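Long-range contacts in N-formylglutamate amidohydrolase (Ralstonia eutropha, PDB 2Q7S), which binds a zinc ion and is probably a hydrolase of the N-formylglutamate amidohydrolase family, which belongs to the zinc exopeptidase clan: residues A[170-176]-A[248-254]; A[178-182]-A[225-229]; A[22-28]-A[65-71]. All blocks are in the same frame, centred on the assembly; numbering follows the deposited sequence.

Contact 1 (A[170-176]-A[248-254]). With ZN (zinc ion), chain C.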
# COMPACT_ATOMS: atom_id res chain seq x y z
N ASN A 170 -1.29 -5.33 2.65
CA ASN A 170 -1.12 -4.16 1.81
C ASN A 170 -0.79 -2.96 2.75
O ASN A 170 -1.59 -2.58 3.59
CB ASN A 170 -2.44 -3.97 1.02
CG ASN A 170 -2.36 -2.92 -0.05
OD1 ASN A 170 -3.03 -1.89 0.05
ND2 ASN A 170 -1.58 -3.17 -1.07
N LEU A 171 0.41 -2.39 2.62
CA LEU A 171 0.99 -1.58 3.65
C LEU A 171 1.05 -0.12 3.26
O LEU A 171 1.54 0.19 2.18
CB LEU A 171 2.44 -2.10 3.94
CG LEU A 171 2.57 -3.59 4.31
CD1 LEU A 171 4.04 -4.03 4.47
CD2 LEU A 171 1.77 -3.93 5.54
N HIS A 172 0.62 0.77 4.17
CA HIS A 172 0.50 2.20 3.90
C HIS A 172 0.83 3.04 5.10
O HIS A 172 0.97 2.55 6.23
CB HIS A 172 -0.95 2.56 3.46
CG HIS A 172 -1.35 1.86 2.23
ND1 HIS A 172 -1.26 2.45 0.98
CD2 HIS A 172 -1.73 0.59 2.03
CE1 HIS A 172 -1.61 1.56 0.08
NE2 HIS A 172 -1.89 0.43 0.68
N SER A 173 1.01 4.31 4.82
CA SER A 173 0.89 5.35 5.84
C SER A 173 -0.03 6.47 5.36
O SER A 173 -0.20 6.71 4.18
CB SER A 173 2.28 5.90 6.20
OG SER A 173 2.79 6.66 5.15
N MSE A 174 -0.52 7.24 6.30
CA MSE A 174 -1.50 8.24 6.01
C MSE A 174 -1.17 9.53 6.78
O MSE A 174 -0.59 9.49 7.90
CB MSE A 174 -2.88 7.68 6.39
CG MSE A 174 -2.94 7.05 7.74
SE MSE A 174 -4.74 6.51 8.27
CE MSE A 174 -4.11 6.23 10.07
N PRO A 175 -1.55 10.68 6.21
CA PRO A 175 -1.36 11.96 6.87
C PRO A 175 -2.33 12.17 8.01
O PRO A 175 -3.38 11.52 8.10
CB PRO A 175 -1.59 12.97 5.75
CG PRO A 175 -2.52 12.28 4.85
CD PRO A 175 -2.17 10.85 4.88
N ASN A 176 -1.98 13.10 8.89
CA ASN A 176 -2.77 13.33 10.06
C ASN A 176 -4.15 13.87 9.69
O ASN A 176 -5.16 13.62 10.37
CB ASN A 176 -2.02 14.28 10.99
CG ASN A 176 -2.00 13.80 12.42
OD1 ASN A 176 -2.12 12.61 12.70
ND2 ASN A 176 -1.86 14.73 13.35
N GLN A 248 -5.59 -4.41 4.36
CA GLN A 248 -4.84 -3.16 4.14
C GLN A 248 -4.51 -2.58 5.52
O GLN A 248 -5.37 -2.49 6.37
CB GLN A 248 -5.68 -2.19 3.33
CG GLN A 248 -4.92 -1.01 2.80
CD GLN A 248 -5.67 -0.26 1.71
OE1 GLN A 248 -6.23 -0.85 0.79
NE2 GLN A 248 -5.68 1.06 1.82
N ILE A 249 -3.26 -2.21 5.75
CA ILE A 249 -2.85 -1.59 7.04
C ILE A 249 -2.27 -0.20 6.83
O ILE A 249 -1.23 -0.03 6.10
CB ILE A 249 -1.77 -2.44 7.79
CG1 ILE A 249 -2.26 -3.89 7.99
CG2 ILE A 249 -1.41 -1.76 9.12
CD1 ILE A 249 -1.32 -4.79 8.85
N GLU A 250 -2.87 0.78 7.52
CA GLU A 250 -2.46 2.20 7.37
C GLU A 250 -1.91 2.76 8.68
O GLU A 250 -2.53 2.64 9.68
CB GLU A 250 -3.68 3.03 6.96
CG GLU A 250 -4.33 2.62 5.67
CD GLU A 250 -3.99 3.51 4.51
OE1 GLU A 250 -3.25 4.50 4.70
OE2 GLU A 250 -4.45 3.20 3.40
N ILE A 251 -0.72 3.37 8.63
CA ILE A 251 -0.07 3.94 9.78
C ILE A 251 -0.10 5.48 9.72
O ILE A 251 0.39 6.11 8.76
CB ILE A 251 1.43 3.45 9.81
CG1 ILE A 251 1.50 1.93 9.88
CG2 ILE A 251 2.22 4.05 10.94
CD1 ILE A 251 2.90 1.42 9.90
N ARG A 252 -0.59 6.10 10.79
CA ARG A 252 -0.55 7.56 10.93
C ARG A 252 0.94 8.03 10.90
O ARG A 252 1.75 7.74 11.76
CB ARG A 252 -1.24 7.98 12.23
CG ARG A 252 -1.69 9.42 12.35
CD ARG A 252 -2.64 9.59 13.56
NE ARG A 252 -2.01 9.31 14.86
CZ ARG A 252 -1.41 10.23 15.60
NH1 ARG A 252 -1.29 11.48 15.17
NH2 ARG A 252 -0.90 9.91 16.78
N ARG A 253 1.26 8.82 9.89
CA ARG A 253 2.61 9.25 9.57
C ARG A 253 3.42 9.92 10.67
O ARG A 253 4.62 9.63 10.76
CB ARG A 253 2.58 10.16 8.32
CG ARG A 253 2.50 9.36 7.03
CD ARG A 253 2.16 10.26 5.84
NE ARG A 253 1.83 9.50 4.64
CZ ARG A 253 1.30 10.08 3.56
NH1 ARG A 253 1.13 11.38 3.55
NH2 ARG A 253 1.01 9.37 2.51
N PRO A 254 2.78 10.79 11.51
CA PRO A 254 3.50 11.44 12.61
C PRO A 254 4.18 10.48 13.54
O PRO A 254 5.19 10.82 14.15
CB PRO A 254 2.42 12.26 13.35
CG PRO A 254 1.43 12.51 12.39
CD PRO A 254 1.40 11.26 11.47
ZN ZN C . -0.73 4.33 0.65
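Two neighbouring parallel strands of the central mixed sheet, 170-174 and 248-252, pair here in unbroken register and carry one ligand of the zinc site toward their C-terminal ends. Q248 faces N170 and packs beside H172: its CG lies 3.7 Å from H172 CD2, its NE2 sits over one face of the imidazole, and NE2 donates to E250 OE2 at 2.9 Å. I249, on the other face of the sheet with L171, carries the backbone ladder on from L247, its N bonding to N170 O and its O accepting from H172 N, both at 2.8 Å. E250 packs with OE1 3.3 Å from H172 CB. The H172 ring is fixed by NE2, which donates to N170 OD1 (2.7 Å), and by ND1, which binds zinc at 2.0 Å beside H32 and D55. I251 continues the ladder, N to H172 O at 3.0 Å and O from M174 N at 2.9 Å. R252 turns its guanidinium to the exposed end, where NH1 meets N176 OD1 at 2.8 Å; its NE forms a salt bridge with D192. R253 starts the 3-10 turn yet closes the ladder through N to M174 O (2.8 Å), and its side chain reaches back to the metal ligand D55 in a salt bridge. S173 OG, also bonded to Y256, accepts a hydrogen bond from R253 NE at 3.0 Å.

Contact 2 (A[178-182]-A[225-229])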
# COMPACT_ATOMS: atom_id res chain seq x y z
N ALA A 178 -5.93 12.93 7.09
CA ALA A 178 -6.57 12.03 6.12
C ALA A 178 -8.10 12.22 6.00
O ALA A 178 -8.64 12.05 4.91
CB ALA A 178 -6.26 10.62 6.43
N TYR A 179 -8.77 12.58 7.09
CA TYR A 179 -10.22 12.81 7.08
C TYR A 179 -10.58 14.06 6.25
O TYR A 179 -11.53 14.04 5.47
CB TYR A 179 -10.78 12.97 8.51
CG TYR A 179 -11.07 11.68 9.29
CD1 TYR A 179 -11.85 10.66 8.75
CD2 TYR A 179 -10.59 11.51 10.58
CE1 TYR A 179 -12.12 9.50 9.45
CE2 TYR A 179 -10.86 10.35 11.31
CZ TYR A 179 -11.63 9.36 10.75
OH TYR A 179 -11.93 8.21 11.44
N GLU A 180 -9.82 15.14 6.44
CA GLU A 180 -9.98 16.39 5.70
C GLU A 180 -9.75 16.20 4.20
O GLU A 180 -10.53 16.68 3.37
CB GLU A 180 -9.01 17.43 6.29
CG GLU A 180 -8.83 18.73 5.51
CD GLU A 180 -7.97 19.76 6.28
OE1 GLU A 180 -6.86 19.41 6.75
OE2 GLU A 180 -8.39 20.94 6.41
N ARG A 181 -8.68 15.51 3.86
CA ARG A 181 -8.31 15.20 2.48
C ARG A 181 -9.29 14.27 1.75
O ARG A 181 -9.49 14.39 0.54
CB ARG A 181 -6.95 14.51 2.47
CG ARG A 181 -5.82 15.38 2.93
CD ARG A 181 -4.51 14.81 2.45
NE ARG A 181 -3.41 15.19 3.31
CZ ARG A 181 -2.32 15.87 2.93
NH1 ARG A 181 -2.15 16.25 1.67
NH2 ARG A 181 -1.38 16.15 3.84
N LEU A 182 -9.83 13.29 2.47
CA LEU A 182 -10.97 12.55 1.99
C LEU A 182 -12.10 13.52 2.33
O LEU A 182 -11.87 14.52 2.98
CB LEU A 182 -11.10 11.20 2.70
CG LEU A 182 -9.85 10.31 2.76
CD1 LEU A 182 -10.06 9.24 3.82
CD2 LEU A 182 -9.49 9.68 1.41
N ASN A 225 -11.74 -0.12 9.15
CA ASN A 225 -12.61 0.37 8.06
C ASN A 225 -13.06 1.82 8.18
O ASN A 225 -14.15 2.20 7.70
CB ASN A 225 -13.79 -0.59 7.87
CG ASN A 225 -13.30 -1.98 7.48
OD1 ASN A 225 -12.76 -2.15 6.41
ND2 ASN A 225 -13.42 -2.95 8.38
N ASP A 226 -12.18 2.64 8.73
CA ASP A 226 -12.48 4.03 9.11
C ASP A 226 -11.17 4.86 9.11
O ASP A 226 -10.36 4.74 10.05
CB ASP A 226 -13.11 4.03 10.49
CG ASP A 226 -13.58 5.41 10.91
OD1 ASP A 226 -13.42 6.38 10.13
OD2 ASP A 226 -14.14 5.53 12.03
N PRO A 227 -10.94 5.69 8.07
CA PRO A 227 -11.74 5.93 6.87
C PRO A 227 -11.39 5.01 5.68
O PRO A 227 -12.04 5.12 4.65
CB PRO A 227 -11.40 7.38 6.52
CG PRO A 227 -9.94 7.50 6.96
CD PRO A 227 -9.72 6.52 8.06
N TYR A 228 -10.43 4.10 5.85
CA TYR A 228 -9.94 3.24 4.79
C TYR A 228 -10.39 1.80 4.91
O TYR A 228 -9.92 1.07 5.80
CB TYR A 228 -8.42 3.23 4.78
CG TYR A 228 -7.80 4.57 4.54
CD1 TYR A 228 -7.79 5.11 3.28
CD2 TYR A 228 -7.23 5.29 5.57
CE1 TYR A 228 -7.21 6.33 3.05
CE2 TYR A 228 -6.66 6.52 5.34
CZ TYR A 228 -6.66 7.04 4.09
OH TYR A 228 -6.07 8.26 3.86
N LYS A 229 -11.26 1.40 3.98
CA LYS A 229 -11.83 0.05 3.94
C LYS A 229 -11.06 -0.91 3.04
O LYS A 229 -11.34 -2.09 3.07
CB LYS A 229 -13.33 0.08 3.51
CG LYS A 229 -14.19 1.03 4.29
CD LYS A 229 -15.67 0.98 3.88
CE LYS A 229 -16.56 1.36 5.06
NZ LYS A 229 -18.02 1.06 4.84
O HOH W 1 -9.56 6.24 12.19
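P227 is the apolar centre of this contact, its CA-to-CB bond pointing toward segment 178-182 and its short helix. P227 CB lies 3.5 Å from L182 CD1 and 3.7 Å from Y179 CE1, so the proline fits between a leucine just past the helix and a tyrosine within it. The peptide bond preceding P227 is cis, which gives the loop a sharp bend between D226 and P227. L182 is the first residue to depart from helical backbone angles, although its N still bonds to A178 O at 3.0 Å, and its CA-to-CB bond points at the loop.

Beside the proline, the Y228 ring extends the apolar surface: L182 CD1 approaches Y228 CZ at 4.1 Å, and A178 CB lies 4.3 Å from Y228 CE2 and 3.5 Å from Y228 OH. V194 of the strand 193-196 touches both P227 and Y228, placing this cluster against the central sheet, while I184 lies against Y179 and P227.

The polar edge is formed by Y179 and D226. Y179 OH donates to D226 OD1 at 2.7 Å, and a water reinforces the pair by donating to Y179 OH at 3.2 Å and to the backbone D226 O at 2.7 Å. The helix side chain is thus tied directly to the carboxylate and, through the water, to the main-chain O of D226.

Small and largely apolar, the interface joins two connections of the α/β fold, the helical turn after strand 166-174 and the cis-proline loop after strand 222-224, with the nearest atom of the Y228 side chain about 7 Å from the zinc ion.

Contact 3 (A[22-28]-A[65-71])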
# COMPACT_ATOMS: atom_id res chain seq x y z
N GLU A 22 13.07 -20.60 6.35
CA GLU A 22 11.77 -21.20 6.04
C GLU A 22 10.87 -20.13 5.49
O GLU A 22 10.79 -19.04 6.08
CB GLU A 22 11.16 -21.81 7.33
CG GLU A 22 9.62 -21.94 7.37
CD GLU A 22 9.05 -22.18 8.78
OE1 GLU A 22 9.77 -21.93 9.79
OE2 GLU A 22 7.87 -22.61 8.87
N ALA A 23 10.25 -20.38 4.34
CA ALA A 23 9.20 -19.48 3.83
C ALA A 23 7.84 -19.79 4.49
O ALA A 23 7.58 -20.93 4.90
CB ALA A 23 9.13 -19.56 2.31
N LEU A 24 6.98 -18.76 4.60
CA LEU A 24 5.55 -18.89 5.04
C LEU A 24 4.71 -18.13 4.05
O LEU A 24 5.22 -17.21 3.41
CB LEU A 24 5.40 -18.25 6.43
CG LEU A 24 6.03 -19.04 7.59
CD1 LEU A 24 6.05 -18.17 8.88
CD2 LEU A 24 5.24 -20.33 7.83
N PRO A 25 3.41 -18.45 3.92
CA PRO A 25 2.58 -17.68 2.96
C PRO A 25 2.06 -16.34 3.50
O PRO A 25 0.84 -16.12 3.64
CB PRO A 25 1.39 -18.59 2.73
CG PRO A 25 1.24 -19.36 4.05
CD PRO A 25 2.64 -19.50 4.62
N LEU A 26 3.00 -15.48 3.83
CA LEU A 26 2.76 -14.11 4.24
C LEU A 26 3.43 -13.28 3.17
O LEU A 26 4.67 -13.24 3.04
CB LEU A 26 3.39 -13.86 5.59
CG LEU A 26 3.34 -12.39 6.03
CD1 LEU A 26 1.93 -12.02 6.37
CD2 LEU A 26 4.32 -12.19 7.20
N VAL A 27 2.61 -12.60 2.37
CA VAL A 27 3.13 -11.79 1.26
C VAL A 27 2.70 -10.36 1.55
O VAL A 27 1.51 -10.12 1.79
CB VAL A 27 2.55 -12.25 -0.09
CG1 VAL A 27 2.99 -11.33 -1.26
CG2 VAL A 27 2.92 -13.69 -0.34
N CYS A 28 3.65 -9.42 1.54
CA CYS A 28 3.40 -8.04 1.96
C CYS A 28 3.83 -7.08 0.87
O CYS A 28 4.91 -7.24 0.32
CB CYS A 28 4.10 -7.75 3.28
SG CYS A 28 3.56 -8.77 4.62
N VAL A 65 9.52 -8.54 7.82
CA VAL A 65 8.73 -9.47 7.07
C VAL A 65 9.51 -10.69 6.48
O VAL A 65 9.09 -11.82 6.72
CB VAL A 65 7.88 -8.71 5.98
CG1 VAL A 65 7.27 -9.69 4.94
CG2 VAL A 65 6.76 -7.96 6.65
N PRO A 66 10.61 -10.45 5.67
CA PRO A 66 11.42 -11.53 5.14
C PRO A 66 12.26 -12.22 6.23
O PRO A 66 12.59 -13.40 6.11
CB PRO A 66 12.30 -10.79 4.10
CG PRO A 66 12.45 -9.49 4.65
CD PRO A 66 11.10 -9.17 5.15
N ARG A 67 12.46 -11.55 7.36
CA ARG A 67 13.22 -12.10 8.49
C ARG A 67 12.42 -13.14 9.23
O ARG A 67 12.98 -13.89 9.96
CB ARG A 67 13.61 -11.00 9.48
CG ARG A 67 14.47 -9.85 8.86
CD ARG A 67 14.74 -8.73 9.89
NE ARG A 67 15.73 -9.20 10.85
CZ ARG A 67 15.84 -8.80 12.13
NH1 ARG A 67 15.09 -7.83 12.61
NH2 ARG A 67 16.80 -9.29 12.88
N VAL A 68 11.10 -13.14 9.06
CA VAL A 68 10.26 -14.11 9.71
C VAL A 68 9.65 -15.09 8.69
O VAL A 68 8.82 -15.89 9.07
CB VAL A 68 9.15 -13.44 10.59
CG1 VAL A 68 9.79 -12.49 11.57
CG2 VAL A 68 8.07 -12.74 9.71
N GLY A 69 10.09 -15.08 7.44
CA GLY A 69 9.60 -16.06 6.46
C GLY A 69 8.68 -15.50 5.39
O GLY A 69 8.38 -16.19 4.43
N GLY A 70 8.30 -14.23 5.53
CA GLY A 70 7.44 -13.56 4.53
C GLY A 70 8.14 -12.99 3.33
O GLY A 70 9.38 -12.99 3.22
N THR A 71 7.34 -12.46 2.41
CA THR A 71 7.88 -11.79 1.24
C THR A 71 7.42 -10.35 1.28
O THR A 71 6.26 -10.07 1.51
CB THR A 71 7.44 -12.45 -0.09
OG1 THR A 71 7.99 -13.77 -0.15
CG2 THR A 71 7.98 -11.68 -1.28
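This is a parallel backbone pairing toward one side of the mixed central sheet, where the turn leading into strand 71-75 is laid against the start of strand 26-30. A single bridge, V27 with T71, marks the first rung: T71 N donates to L26 O at 2.9 Å and T71 O accepts from C28 N at 2.7 Å. Before the strand, P25 sits at the centre of an inverse gamma turn, and L24 N reaches G69 O at 2.9 Å, extending the pairing beyond the sheet. The two glycines permit this close approach. G69, with a positive phi of 108°, brings its CA to 3.2 Å from E22 O, so a CB would clash there; G70 CA lies equally close to L26 O, and a CB on it would collide with V65. Helix 267-289 packs on L24 and V68, covering this corner. At the other end of the turn, V65 has its CA-to-CB bond toward the strand, its CG1 4.5 Å from L26 CD2 and 3.8 Å from C28 SG.

In the fold
From the N terminus, contact 3 closes first: the chain leaves strand 26-30, passes the zinc ligands H32 and D55 and helix 58-61, and returns as strand 71-75 alongside. Contact 1 opens only later, after helix 134-163, and is therefore in series with it; it closes when strand 244-252 comes in parallel beside 166-174. Strand 166-174 also lies next to strand 26-30, and L171 CD1 packs on C28 CB at 3.9 Å. Contact 2 falls wholly within the excursion between 170-176 and 248-254. M174 SE meets Y228 CE2 at 3.5 Å where contacts 1 and 2 touch. Contacts 2 and 3, centres 29 Å apart, lie on opposite sides of the chain's centre.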